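Local coordinates for UBP3-associated protein BRE5 (Saccharomyces cerevisiae, PDB 2QIY), which acts with the protease UBP3 in removing ubiquitin, a step that leads to mono-ubiquitination of sec23, and is represented here by its NTF2-like domain, at residues A[111-114]-A[118-121]; A[9-14]-A[94-99]. One frame throughout, in Å; residues are numbered along the deposited sequence.

Contact 1. Residues A[111-114]-A[118-121]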
loop_
_atom_site.group_PDB
_atom_site.type_symbol
_atom_site.label_atom_id
_atom_site.label_comp_id
_atom_site.label_asym_id
_atom_site.label_seq_id
_atom_site.Cartn_x
_atom_site.Cartn_y
_atom_site.Cartn_z
ATOM N N GLU A 111 -3.064 0.645 -11.884
ATOM C CA GLU A 111 -2.225 1.367 -12.838
ATOM C C GLU A 111 -2.933 2.670 -13.170
ATOM O O GLU A 111 -4.096 2.669 -13.547
ATOM C CB GLU A 111 -1.939 0.506 -14.067
ATOM C CG GLU A 111 -1.103 -0.734 -13.681
ATOM C CD GLU A 111 -0.478 -1.498 -14.840
ATOM O OE1 GLU A 111 -0.586 -1.084 -16.013
ATOM O OE2 GLU A 111 0.207 -2.507 -14.517
ATOM N N MET A 112 -2.226 3.769 -12.927
ATOM C CA MET A 112 -2.788 5.106 -13.018
ATOM C C MET A 112 -2.181 5.827 -14.211
ATOM O O MET A 112 -1.012 5.632 -14.539
ATOM C CB MET A 112 -2.471 5.860 -11.700
ATOM C CG MET A 112 -3.053 7.235 -11.624
ATOM S SD MET A 112 -2.798 7.868 -9.954
ATOM C CE MET A 112 -3.978 6.883 -9.049
ATOM N N PHE A 113 -2.971 6.651 -14.879
ATOM C CA PHE A 113 -2.417 7.500 -15.933
ATOM C C PHE A 113 -3.266 8.762 -16.018
ATOM O O PHE A 113 -4.236 8.927 -15.261
ATOM C CB PHE A 113 -2.304 6.775 -17.277
ATOM C CG PHE A 113 -3.632 6.348 -17.885
ATOM C CD1 PHE A 113 -4.116 7.004 -19.022
ATOM C CD2 PHE A 113 -4.344 5.274 -17.362
ATOM C CE1 PHE A 113 -5.314 6.621 -19.599
ATOM C CE2 PHE A 113 -5.575 4.858 -17.965
ATOM C CZ PHE A 113 -6.039 5.543 -19.067
ATOM N N TRP A 114 -2.833 9.680 -16.868
ATOM C CA TRP A 114 -3.606 10.888 -17.128
ATOM C C TRP A 114 -3.786 10.933 -18.631
ATOM O O TRP A 114 -3.049 10.271 -19.389
ATOM C CB TRP A 114 -2.858 12.117 -16.586
ATOM C CG TRP A 114 -2.762 12.119 -15.057
ATOM C CD1 TRP A 114 -3.529 12.863 -14.180
ATOM C CD2 TRP A 114 -1.877 11.346 -14.255
ATOM N NE1 TRP A 114 -3.174 12.580 -12.886
ATOM C CE2 TRP A 114 -2.161 11.653 -12.897
ATOM C CE3 TRP A 114 -0.853 10.419 -14.544
ATOM C CZ2 TRP A 114 -1.452 11.072 -11.830
ATOM C CZ3 TRP A 114 -0.160 9.821 -13.464
ATOM C CH2 TRP A 114 -0.476 10.149 -12.138
ATOM N N PRO A 118 1.717 7.683 -20.335
ATOM C CA PRO A 118 1.824 6.249 -20.048
ATOM C C PRO A 118 1.270 5.926 -18.665
ATOM O O PRO A 118 1.012 6.833 -17.860
ATOM C CB PRO A 118 3.329 5.977 -20.059
ATOM C CG PRO A 118 3.954 7.304 -19.847
ATOM C CD PRO A 118 3.038 8.346 -20.376
ATOM N N VAL A 119 1.128 4.633 -18.379
ATOM C CA VAL A 119 0.690 4.206 -17.046
ATOM C C VAL A 119 1.850 4.219 -16.026
ATOM O O VAL A 119 3.040 4.170 -16.387
ATOM C CB VAL A 119 0.114 2.790 -17.044
ATOM C CG1 VAL A 119 -1.156 2.745 -17.904
ATOM C CG2 VAL A 119 1.177 1.770 -17.554
ATOM N N TYR A 120 1.442 4.263 -14.754
ATOM C CA TYR A 120 2.323 4.154 -13.609
ATOM C C TYR A 120 1.635 3.236 -12.608
ATOM O O TYR A 120 0.446 3.444 -12.282
ATOM C CB TYR A 120 2.472 5.515 -12.950
ATOM C CG TYR A 120 3.064 6.571 -13.840
ATOM C CD1 TYR A 120 2.276 7.271 -14.744
ATOM C CD2 TYR A 120 4.425 6.862 -13.772
ATOM C CE1 TYR A 120 2.808 8.269 -15.562
ATOM C CE2 TYR A 120 4.984 7.844 -14.565
ATOM C CZ TYR A 120 4.165 8.550 -15.480
ATOM O OH TYR A 120 4.709 9.510 -16.310
ATOM N N LYS A 121 2.354 2.235 -12.118
ATOM C CA LYS A 121 1.795 1.291 -11.139
ATOM C C LYS A 121 1.730 2.017 -9.826
ATOM O O LYS A 121 2.642 2.788 -9.523
ATOM C CB LYS A 121 2.727 0.117 -10.937
ATOM C CG LYS A 121 2.625 -0.954 -12.000
ATOM C CD LYS A 121 3.123 -2.261 -11.350
ATOM C CE LYS A 121 2.516 -3.508 -11.999
ATOM N NZ LYS A 121 1.040 -3.572 -12.012
#
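E111 turns CG away from its carbonyl carbon (chi1 -65°) and K121 does the same, which lays the two chains side by side on one face of a β-hairpin formed by strands 103-114 and 120-130 of the NTF2-like domain. E111 then runs out extended, while K121 bends at its last torsion (chi4 -57°) and brings NZ to 2.8 Å from E111 OE2. This salt bridge uses the anti lone pair of the carboxylate oxygen, and OE2 is gripped a second time by the hydroxyl of S150 of the second subunit, consistent with a fixed carboxylate at the dimer interface. Between the strands, M112 and Y120 form an antiparallel hydrogen-bonded pair. M112 N reaches Y120 O at 2.8 Å in a nearly straight bond (177°), whereas the return bond from Y120 N to M112 O is more bent. On the face carrying M112 and Y120, Y120 CD1 lies at the edge of the W114 indole, near its plane, while the two ring planes stand oblique to each other; the indole NE1 is bonded to the hydroxyl of Y48. M112 CG lies above one face of the indole, toward its rim, and W114 CZ3 ends 3.8 Å from Y120 CD1.

Contact 2. Residues A[9-14]-A[94-99]; sequences VTVQDI and FQYTGH
V11, in the first turn of helix 11-28, drives both of its methyl groups against the F94 ring of strand 85-97, and this is the tight part of the contact. CG1 sits between the backbone N and the carbonyl carbon (chi1 57°) and comes within 3.3 Å of F94 CE1, while CG2 approaches CD1 of the same ring at 3.7 Å. The carbonyl carbon of V11 lies over a face of the phenyl group, which is therefore pressed against the helix backbone as well as against the branched side chain. Y96 approaches V11 with the end of its phenol, placing OH 3.5 Å from V11 CB.

Packing thins toward Q12, whose side chain lies at the exposed margin. Its CB remains 3.9 Å from F94 CE2, but beyond CG the chain leads away past the CE2 side of the ring, roughly perpendicular to the F94 side chain, with the amide plane 80° from that of the phenyl group. The helix start is held from within: T10 is the N-cap, its OG1 accepting from D13 N at 3.1 Å. K64 of the second subunit makes a cation-pi contact with F94 and also bonds to its carbonyl oxygen. The contact thus seats the N-terminal helix on the end of an outer strand of the curved sheet, the helix-over-sheet packing of the NTF2-like α+β fold.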
loop_
_atom_site.group_PDB
_atom_site.type_symbol
_atom_site.label_atom_id
_atom_site.label_comp_id
_atom_site.label_asym_id
_atom_site.label_seq_id
_atom_site.Cartn_x
_atom_site.Cartn_y
_atom_site.Cartn_z
ATOM N N VAL A 9 -25.586 -2.675 4.901
ATOM C CA VAL A 9 -24.404 -2.369 4.037
ATOM C C VAL A 9 -23.122 -2.987 4.624
ATOM O O VAL A 9 -22.841 -2.843 5.824
ATOM C CB VAL A 9 -24.260 -0.828 3.781
ATOM C CG1 VAL A 9 -23.835 -0.075 5.048
ATOM C CG2 VAL A 9 -23.303 -0.543 2.628
ATOM N N THR A 10 -22.364 -3.689 3.779
ATOM C CA THR A 10 -21.164 -4.409 4.224
ATOM C C THR A 10 -19.918 -3.541 4.110
ATOM O O THR A 10 -19.903 -2.562 3.362
ATOM C CB THR A 10 -20.935 -5.728 3.436
ATOM O OG1 THR A 10 -20.473 -5.433 2.110
ATOM C CG2 THR A 10 -22.216 -6.566 3.372
ATOM N N VAL A 11 -18.877 -3.910 4.856
ATOM C CA VAL A 11 -17.603 -3.191 4.818
ATOM C C VAL A 11 -16.980 -3.240 3.414
ATOM O O VAL A 11 -16.435 -2.239 2.941
ATOM C CB VAL A 11 -16.628 -3.657 5.940
ATOM C CG1 VAL A 11 -16.371 -5.158 5.869
ATOM C CG2 VAL A 11 -15.328 -2.861 5.899
ATOM N N GLN A 12 -17.085 -4.384 2.737
ATOM C CA GLN A 12 -16.602 -4.478 1.355
ATOM C C GLN A 12 -17.352 -3.491 0.454
ATOM O O GLN A 12 -16.746 -2.811 -0.382
ATOM C CB GLN A 12 -16.736 -5.901 0.805
ATOM C CG GLN A 12 -16.074 -6.068 -0.559
ATOM C CD GLN A 12 -16.400 -7.386 -1.222
ATOM O OE1 GLN A 12 -17.553 -7.649 -1.590
ATOM N NE2 GLN A 12 -15.384 -8.225 -1.385
ATOM N N ASP A 13 -18.670 -3.432 0.637
ATOM C CA ASP A 13 -19.527 -2.467 -0.056
ATOM C C ASP A 13 -19.061 -1.040 0.139
ATOM O O ASP A 13 -18.920 -0.305 -0.838
ATOM C CB ASP A 13 -20.980 -2.566 0.428
ATOM C CG ASP A 13 -21.758 -3.670 -0.255
ATOM O OD1 ASP A 13 -21.196 -4.337 -1.158
ATOM O OD2 ASP A 13 -22.938 -3.866 0.120
ATOM N N ILE A 14 -18.827 -0.636 1.387
ATOM C CA ILE A 14 -18.438 0.751 1.606
ATOM C C ILE A 14 -17.049 1.060 1.038
ATOM O O ILE A 14 -16.835 2.151 0.507
ATOM C CB ILE A 14 -18.695 1.322 3.061
ATOM C CG1 ILE A 14 -17.413 1.517 3.883
ATOM C CG2 ILE A 14 -19.906 0.642 3.759
ATOM C CD1 ILE A 14 -16.872 0.268 4.506
ATOM N N PHE A 94 -8.945 -4.509 2.884
ATOM C CA PHE A 94 -9.364 -3.661 4.002
ATOM C C PHE A 94 -9.262 -4.368 5.331
ATOM O O PHE A 94 -9.292 -5.608 5.399
ATOM C CB PHE A 94 -10.792 -3.144 3.801
ATOM C CG PHE A 94 -11.815 -4.245 3.669
ATOM C CD1 PHE A 94 -12.403 -4.800 4.796
ATOM C CD2 PHE A 94 -12.167 -4.733 2.411
ATOM C CE1 PHE A 94 -13.346 -5.821 4.676
ATOM C CE2 PHE A 94 -13.113 -5.771 2.283
ATOM C CZ PHE A 94 -13.692 -6.308 3.409
ATOM N N GLN A 95 -9.168 -3.559 6.390
ATOM C CA GLN A 95 -9.344 -4.018 7.783
ATOM C C GLN A 95 -9.979 -2.905 8.606
ATOM O O GLN A 95 -9.877 -1.729 8.257
ATOM C CB GLN A 95 -8.003 -4.379 8.431
ATOM C CG GLN A 95 -7.195 -5.506 7.780
ATOM C CD GLN A 95 -5.806 -5.677 8.419
ATOM O OE1 GLN A 95 -5.306 -4.771 9.096
ATOM N NE2 GLN A 95 -5.188 -6.835 8.205
ATOM N N TYR A 96 -10.584 -3.268 9.739
ATOM C CA TYR A 96 -11.020 -2.269 10.695
ATOM C C TYR A 96 -9.817 -1.845 11.540
ATOM O O TYR A 96 -8.855 -2.604 11.683
ATOM C CB TYR A 96 -12.135 -2.815 11.588
ATOM C CG TYR A 96 -13.503 -2.755 10.956
ATOM C CD1 TYR A 96 -14.214 -3.921 10.667
ATOM C CD2 TYR A 96 -14.090 -1.527 10.643
ATOM C CE1 TYR A 96 -15.486 -3.861 10.084
ATOM C CE2 TYR A 96 -15.353 -1.455 10.066
ATOM C CZ TYR A 96 -16.044 -2.618 9.786
ATOM O OH TYR A 96 -17.306 -2.529 9.223
ATOM N N THR A 97 -9.892 -0.653 12.126
ATOM C CA THR A 97 -8.776 -0.074 12.865
ATOM C C THR A 97 -9.270 1.039 13.783
ATOM O O THR A 97 -10.456 1.353 13.785
ATOM C CB THR A 97 -7.719 0.498 11.880
ATOM O OG1 THR A 97 -6.507 0.790 12.587
ATOM C CG2 THR A 97 -8.217 1.759 11.155
ATOM N N GLY A 98 -8.357 1.621 14.560
ATOM C CA GLY A 98 -8.657 2.835 15.327
ATOM C C GLY A 98 -9.634 2.638 16.472
ATOM O O GLY A 98 -9.897 1.498 16.921
ATOM N N HIS A 99 -10.177 3.755 16.947
ATOM C CA HIS A 99 -11.050 3.748 18.129
ATOM C C HIS A 99 -12.263 2.840 17.944
ATOM O O HIS A 99 -13.026 3.001 16.982
ATOM C CB HIS A 99 -11.493 5.173 18.474
ATOM C CG HIS A 99 -12.319 5.268 19.722
ATOM N ND1 HIS A 99 -13.631 5.689 19.714
ATOM C CD2 HIS A 99 -12.020 4.993 21.013
ATOM C CE1 HIS A 99 -14.104 5.679 20.948
ATOM N NE2 HIS A 99 -13.149 5.252 21.756
#

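Contact 2 joins the N-terminal helix to strand 85-97, and contact 1 closes the later hairpin of strands 103-114 and 120-130. They follow one another in series along the chain, and their centres lie 27 Å apart, with nearest atoms about 17 Å from each other. Strands 85-97 and 103-114 are sheet neighbours and connect them: F113 pairs through its backbone with K86, while Q95 pairs with L105 farther along the same two strands. Both contacts reach the second subunit, contact 1 through E111 and K121 and contact 2 through F94 and Q95. Contact 1 additionally meets a chain of another protein, a basic side chain of which makes a cation-pi contact with Y120.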